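Local coordinates for acyl-CoA dehydrogenase family protein (PDB 2OKU), which belongs to the acyl-CoA dehydrogenase family, probably as an FAD-dependent enzyme oxidising acyl-CoA thioesters, and is represented here by its helical C-terminal domain, at the interface of chains A and B. Coordinates in Å, arbitrary orientation; residue numbers count along the deposited sequence, not the author numbering. Chains: chain A/B, Acyl-CoA dehydrogenase family protein.

Contact 1: the interface of chains A and B. Residues chain A 14, 73, 76-77, 80; chain B 81, 84, 91, 95.
A:Phe77 and B:Phe91 form the apolar centre, their rings edge-to-face with planes 79° apart and centroids 5.5 Å from each other, the CE1 edge of A:Phe77 pointing at the B:Phe91 face. On one face of the A:Phe77 ring sits the methyl CD2 of B:Leu81, 3.9 Å from the ring centroid in a CH-pi contact, while A:Ala73 CB of its own chain lies over the opposite face, so the ring is sandwiched. The rim of the same ring points at the backbone of chain B, where A:Phe77 CE2 comes within 3.7 Å of B:Ala95 N. Beside this core A:Leu80 CD1 rests on B:Ala84 CB at 3.8 Å. B:Phe91 is wedged between helices of chain A: A:Ala73 CB lies over its face, above CD1 and CE1, A:Val76 CG1 meets CE2, and A:Tyr14 offers a ring face to CE2 and CZ. With CG anti to its carbonyl carbon (chi1 -73°), A:Tyr14 lays that face against the B:Phe91 ring tip. At the polar rim, A:Tyr14 OH contacts a water at 2.9 Å, and that water lies 2.8 Å from B:Ala84 O, bridging phenol and helix backbone. The patch joins helices 13-22 and 58-87 of chain A to helix 58-87, the 3-10 turn 89-91 and the start of helix 92-115 of chain B.

Contact 2: the interface of chains A and B. Residues chain A 88, 90-91; chain B 4-5, 8, 14.
A:Asp88 meets B:His8 and B:Tyr14 through one carboxylate oxygen, OD2. A:Asp88 OD2 lies 3.1 Å from B:His8 NE2, but well above the imidazole plane, so the pair is a close polar contact and at best a poorly directed hydrogen bond; the two side chains approach from opposite directions, with carboxylate and ring planes 41° apart. The phenol B:Tyr14 OH adds a weak bond to A:Asp88 OD2 at 3.3 Å, its side chain sliding past the aspartate antiparallel. The other oxygen is held within chain A: A:Ser90 OG donates to A:Asp88 OD1 at 2.8 Å, and A:Ser90 N donates to it at 2.9 Å. Both donors arrive from the same face of the carboxylate, which should limit its rotation and keep OD2 turned toward chain B. A:Asp88 CG is anti to the backbone N (chi1 -172°), carrying the carboxylate out to the partner. A:Ser90 OG also lies beside the B:His8 ring. Among the aromatic contacts, A:Phe91 stands edge-to-face on B:Tyr14, planes 77° apart and centroids 4.6 Å from each other, its CE2 and CZ border directed at the tyrosine face. The patch puts the turn between helices 58-87 and 92-115 of chain A against the N-terminal helices 4-11 and 13-22 of chain B.

Contact 3: the interface of chains A and B. Residues chain A 8-9, 14, 69, 72, 76; chain B 88, 90-91.
The rings of A:His8 and A:Tyr14 both present an edge to B:Asp88 OD2, which lies in the plane of each. On one face of the imidazole rests A:Ile9 CG1 of its own chain, while B:Ser90 OG shares the edge with the aspartate oxygen. The tyrosine has B:Phe91 over one face, and its ring is nearly coplanar with the carboxylate, 5° apart; the imidazole is turned 47° from it. A:Val69 CG1 lies in plane at the edge of the B:Phe91 ring, 3.9 Å from its CD1, and also touches B:Ser90 O at 3.3 Å. Two hydrogen bonds grip the near carboxylate oxygen. A:His8 NE2 donates to B:Asp88 OD2 at 2.8 Å, on the syn side but tilted from the carboxylate plane. A:Tyr14 OH donates into the anti lone pair of B:Asp88 OD2 at 2.5 Å, a very short bond. For A:His8, chi1 of 65° sets CG between the backbone N and carbonyl carbon and swings the imidazole so that its NE2 edge faces the acid. These two donors would be expected to stabilise negative charge on the carboxylate. Its other oxygen is secured within chain B, taking bonds from the hydroxyl and the amide of B:Ser90 on one face, so the serine probably helps to position the acid. The hydroxyl bond is the shorter of this pair, with B:Ser90 OG 2.6 Å from B:Asp88 OD1.

Contact 1: the interface of chains A and B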
# COMPACT_ATOMS: atom_id res chain seq x y z
N TYR A 14 8.93 -9.96 -9.79
CA TYR A 14 7.61 -9.46 -9.39
C TYR A 14 6.74 -9.08 -10.58
O TYR A 14 5.52 -9.21 -10.53
CB TYR A 14 7.72 -8.23 -8.50
CG TYR A 14 8.18 -8.48 -7.10
CD1 TYR A 14 7.31 -9.03 -6.16
CD2 TYR A 14 9.46 -8.14 -6.69
CE1 TYR A 14 7.72 -9.23 -4.84
CE2 TYR A 14 9.88 -8.34 -5.39
CZ TYR A 14 9.01 -8.88 -4.47
OH TYR A 14 9.43 -9.06 -3.17
N ALA A 73 7.93 -1.69 -6.16
CA ALA A 73 7.11 -1.76 -4.96
C ALA A 73 5.74 -1.10 -5.18
O ALA A 73 4.69 -1.65 -4.77
CB ALA A 73 7.85 -1.10 -3.76
N VAL A 76 3.63 -3.62 -7.15
CA VAL A 76 3.32 -4.79 -6.33
C VAL A 76 2.31 -4.45 -5.25
O VAL A 76 1.25 -5.10 -5.15
CB VAL A 76 4.58 -5.40 -5.69
CG1 VAL A 76 4.21 -6.54 -4.68
CG2 VAL A 76 5.57 -5.88 -6.79
N PHE A 77 2.62 -3.41 -4.48
CA PHE A 77 1.77 -2.98 -3.36
C PHE A 77 0.36 -2.73 -3.87
O PHE A 77 -0.62 -3.14 -3.24
CB PHE A 77 2.33 -1.72 -2.73
CG PHE A 77 3.54 -1.94 -1.82
CD1 PHE A 77 4.20 -3.16 -1.72
CD2 PHE A 77 4.02 -0.86 -1.08
CE1 PHE A 77 5.29 -3.31 -0.87
CE2 PHE A 77 5.12 -1.00 -0.24
CZ PHE A 77 5.77 -2.22 -0.14
N LEU A 80 -1.56 -5.82 -4.22
CA LEU A 80 -1.97 -6.41 -2.94
C LEU A 80 -3.23 -5.73 -2.43
O LEU A 80 -4.15 -6.38 -1.91
CB LEU A 80 -0.87 -6.32 -1.90
CG LEU A 80 0.44 -6.98 -2.28
CD1 LEU A 80 1.50 -6.72 -1.19
CD2 LEU A 80 0.24 -8.48 -2.49
N LEU B 81 1.21 -4.69 3.55
CA LEU B 81 2.50 -4.19 3.09
C LEU B 81 3.63 -4.63 4.01
O LEU B 81 4.73 -4.91 3.53
CB LEU B 81 2.46 -2.68 2.92
CG LEU B 81 1.36 -2.18 1.97
CD1 LEU B 81 1.56 -0.66 1.71
CD2 LEU B 81 1.25 -2.99 0.63
N ALA B 84 4.46 -8.07 2.89
CA ALA B 84 5.29 -7.98 1.67
C ALA B 84 6.76 -7.73 2.01
O ALA B 84 7.66 -8.35 1.45
CB ALA B 84 4.74 -6.88 0.72
N PHE B 91 11.68 -4.40 0.14
CA PHE B 91 10.50 -3.60 0.29
C PHE B 91 10.26 -2.94 1.66
O PHE B 91 9.24 -2.26 1.83
CB PHE B 91 9.27 -4.46 -0.07
CG PHE B 91 9.12 -4.75 -1.55
CD1 PHE B 91 9.89 -4.10 -2.52
CD2 PHE B 91 8.15 -5.65 -1.97
CE1 PHE B 91 9.67 -4.38 -3.89
CE2 PHE B 91 7.95 -5.94 -3.32
CZ PHE B 91 8.72 -5.31 -4.27
N ALA B 95 7.59 0.00 2.39
CA ALA B 95 6.51 -0.28 3.32
C ALA B 95 6.45 0.79 4.42
O ALA B 95 5.37 1.23 4.80
CB ALA B 95 6.63 -1.66 3.93
O HOH W 1 7.32 -9.16 -1.26

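Contact 2: the interface of chains A and B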
# COMPACT_ATOMS: atom_id res chain seq x y z
N ASP A 88 -13.13 -7.61 -0.39
CA ASP A 88 -14.14 -6.77 0.28
C ASP A 88 -14.22 -5.40 -0.37
O ASP A 88 -13.35 -4.56 -0.16
CB ASP A 88 -13.83 -6.61 1.77
CG ASP A 88 -14.97 -5.92 2.54
OD1 ASP A 88 -15.84 -5.24 1.92
OD2 ASP A 88 -15.03 -6.08 3.79
N SER A 90 -15.81 -2.89 0.26
CA SER A 90 -15.76 -1.76 1.20
C SER A 90 -14.44 -1.01 1.13
O SER A 90 -14.39 0.18 1.41
CB SER A 90 -15.97 -2.23 2.64
OG SER A 90 -17.20 -2.94 2.75
N PHE A 91 -13.37 -1.73 0.78
CA PHE A 91 -12.03 -1.17 0.69
C PHE A 91 -11.66 -0.58 -0.68
O PHE A 91 -10.56 -0.04 -0.84
CB PHE A 91 -11.00 -2.21 1.08
CG PHE A 91 -11.04 -2.58 2.53
CD1 PHE A 91 -11.32 -1.65 3.52
CD2 PHE A 91 -10.80 -3.88 2.91
CE1 PHE A 91 -11.34 -2.01 4.86
CE2 PHE A 91 -10.84 -4.24 4.26
CZ PHE A 91 -11.11 -3.30 5.22
N ALA B 4 -23.15 -2.02 3.62
CA ALA B 4 -22.03 -2.96 3.62
C ALA B 4 -20.95 -2.45 4.59
O ALA B 4 -20.45 -3.21 5.43
CB ALA B 4 -21.48 -3.11 2.21
N ALA B 5 -20.61 -1.17 4.47
CA ALA B 5 -19.70 -0.52 5.42
C ALA B 5 -20.22 -0.62 6.85
O ALA B 5 -19.64 -1.32 7.69
CB ALA B 5 -19.51 0.95 5.03
N HIS B 8 -20.05 -3.99 8.82
CA HIS B 8 -18.64 -4.31 9.14
C HIS B 8 -18.11 -3.50 10.32
O HIS B 8 -17.44 -4.04 11.21
CB HIS B 8 -17.73 -4.03 7.95
CG HIS B 8 -17.90 -4.98 6.81
ND1 HIS B 8 -18.88 -4.82 5.85
CD2 HIS B 8 -17.17 -6.06 6.43
CE1 HIS B 8 -18.76 -5.78 4.95
NE2 HIS B 8 -17.74 -6.55 5.28
N TYR B 14 -12.94 -6.47 10.70
CA TYR B 14 -11.56 -6.19 10.28
C TYR B 14 -10.60 -5.87 11.43
O TYR B 14 -9.41 -6.17 11.35
CB TYR B 14 -11.53 -5.14 9.17
CG TYR B 14 -11.74 -5.81 7.85
CD1 TYR B 14 -10.66 -6.34 7.16
CD2 TYR B 14 -13.01 -5.98 7.32
CE1 TYR B 14 -10.84 -7.01 5.95
CE2 TYR B 14 -13.21 -6.65 6.11
CZ TYR B 14 -12.11 -7.16 5.43
OH TYR B 14 -12.25 -7.82 4.22

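Contact 3: the interface of chains A and B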
# COMPACT_ATOMS: atom_id res chain seq x y z
N HIS A 8 16.62 -9.78 -8.49
CA HIS A 8 15.24 -10.20 -8.74
C HIS A 8 14.38 -9.03 -9.26
O HIS A 8 13.47 -9.21 -10.08
CB HIS A 8 14.64 -10.86 -7.48
CG HIS A 8 14.48 -9.92 -6.31
ND1 HIS A 8 15.52 -9.15 -5.83
CD2 HIS A 8 13.42 -9.67 -5.51
CE1 HIS A 8 15.09 -8.44 -4.80
NE2 HIS A 8 13.81 -8.73 -4.59
N ILE A 9 14.72 -7.81 -8.85
CA ILE A 9 14.10 -6.57 -9.36
C ILE A 9 14.49 -6.27 -10.81
O ILE A 9 13.62 -6.06 -11.67
CB ILE A 9 14.47 -5.34 -8.45
CG1 ILE A 9 14.07 -5.60 -7.00
CG2 ILE A 9 13.93 -3.99 -9.07
CD1 ILE A 9 12.58 -5.84 -6.75
N TYR A 14 8.93 -9.96 -9.79
CA TYR A 14 7.61 -9.46 -9.39
C TYR A 14 6.74 -9.08 -10.58
O TYR A 14 5.52 -9.21 -10.53
CB TYR A 14 7.72 -8.23 -8.50
CG TYR A 14 8.18 -8.48 -7.10
CD1 TYR A 14 7.31 -9.03 -6.16
CD2 TYR A 14 9.46 -8.14 -6.69
CE1 TYR A 14 7.72 -9.23 -4.84
CE2 TYR A 14 9.88 -8.34 -5.39
CZ TYR A 14 9.01 -8.88 -4.47
OH TYR A 14 9.43 -9.06 -3.17
N VAL A 69 13.83 -0.43 -7.15
CA VAL A 69 13.08 -1.18 -6.13
C VAL A 69 11.74 -0.48 -5.81
O VAL A 69 10.67 -1.10 -5.88
CB VAL A 69 13.88 -1.41 -4.84
CG1 VAL A 69 12.97 -2.05 -3.77
CG2 VAL A 69 15.15 -2.25 -5.07
N THR A 72 9.14 -0.64 -8.54
CA THR A 72 8.52 -1.94 -8.51
C THR A 72 7.53 -2.11 -7.36
O THR A 72 6.43 -2.67 -7.57
CB THR A 72 9.61 -3.07 -8.48
OG1 THR A 72 10.49 -2.92 -9.61
CG2 THR A 72 8.94 -4.44 -8.52
N VAL A 76 3.63 -3.62 -7.15
CA VAL A 76 3.32 -4.79 -6.33
C VAL A 76 2.31 -4.45 -5.25
O VAL A 76 1.25 -5.10 -5.15
CB VAL A 76 4.58 -5.40 -5.69
CG1 VAL A 76 4.21 -6.54 -4.68
CG2 VAL A 76 5.57 -5.88 -6.79
N ASP B 88 10.31 -9.88 1.70
CA ASP B 88 11.39 -9.33 0.92
C ASP B 88 11.84 -8.02 1.53
O ASP B 88 11.20 -6.98 1.36
CB ASP B 88 10.93 -9.11 -0.53
CG ASP B 88 12.06 -8.61 -1.44
OD1 ASP B 88 13.18 -8.31 -0.96
OD2 ASP B 88 11.80 -8.47 -2.65
N SER B 90 13.91 -5.94 0.61
CA SER B 90 13.99 -4.90 -0.40
C SER B 90 12.84 -3.90 -0.28
O SER B 90 13.01 -2.71 -0.57
CB SER B 90 13.91 -5.48 -1.84
OG SER B 90 14.82 -6.55 -2.05
N PHE B 91 11.68 -4.40 0.14
CA PHE B 91 10.50 -3.60 0.29
C PHE B 91 10.26 -2.94 1.66
O PHE B 91 9.24 -2.26 1.83
CB PHE B 91 9.27 -4.46 -0.07
CG PHE B 91 9.12 -4.75 -1.55
CD1 PHE B 91 9.89 -4.10 -2.52
CD2 PHE B 91 8.15 -5.65 -1.97
CE1 PHE B 91 9.67 -4.38 -3.89
CE2 PHE B 91 7.95 -5.94 -3.32
CZ PHE B 91 8.72 -5.31 -4.27

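Contacts 1 and 3 adjoin, their C-alpha centres about 7 Å apart, and share A:Tyr14, A:Val76 and B:Phe91; they are parts of one patch around B:Phe91. Contact 2 lies about 22 Å from contact 1 and about 29 Å from contact 3, at the other end of the two-fold interface. It is the counterpart of contact 3 with chains exchanged, using the turn of chain A against the N-terminal helices of chain B, but its acid is held less tightly there. Thus each chain inserts its 88-91 turn into its partner, clamping both ends of a dimer that is plausible, though the crystal alone does not prove it.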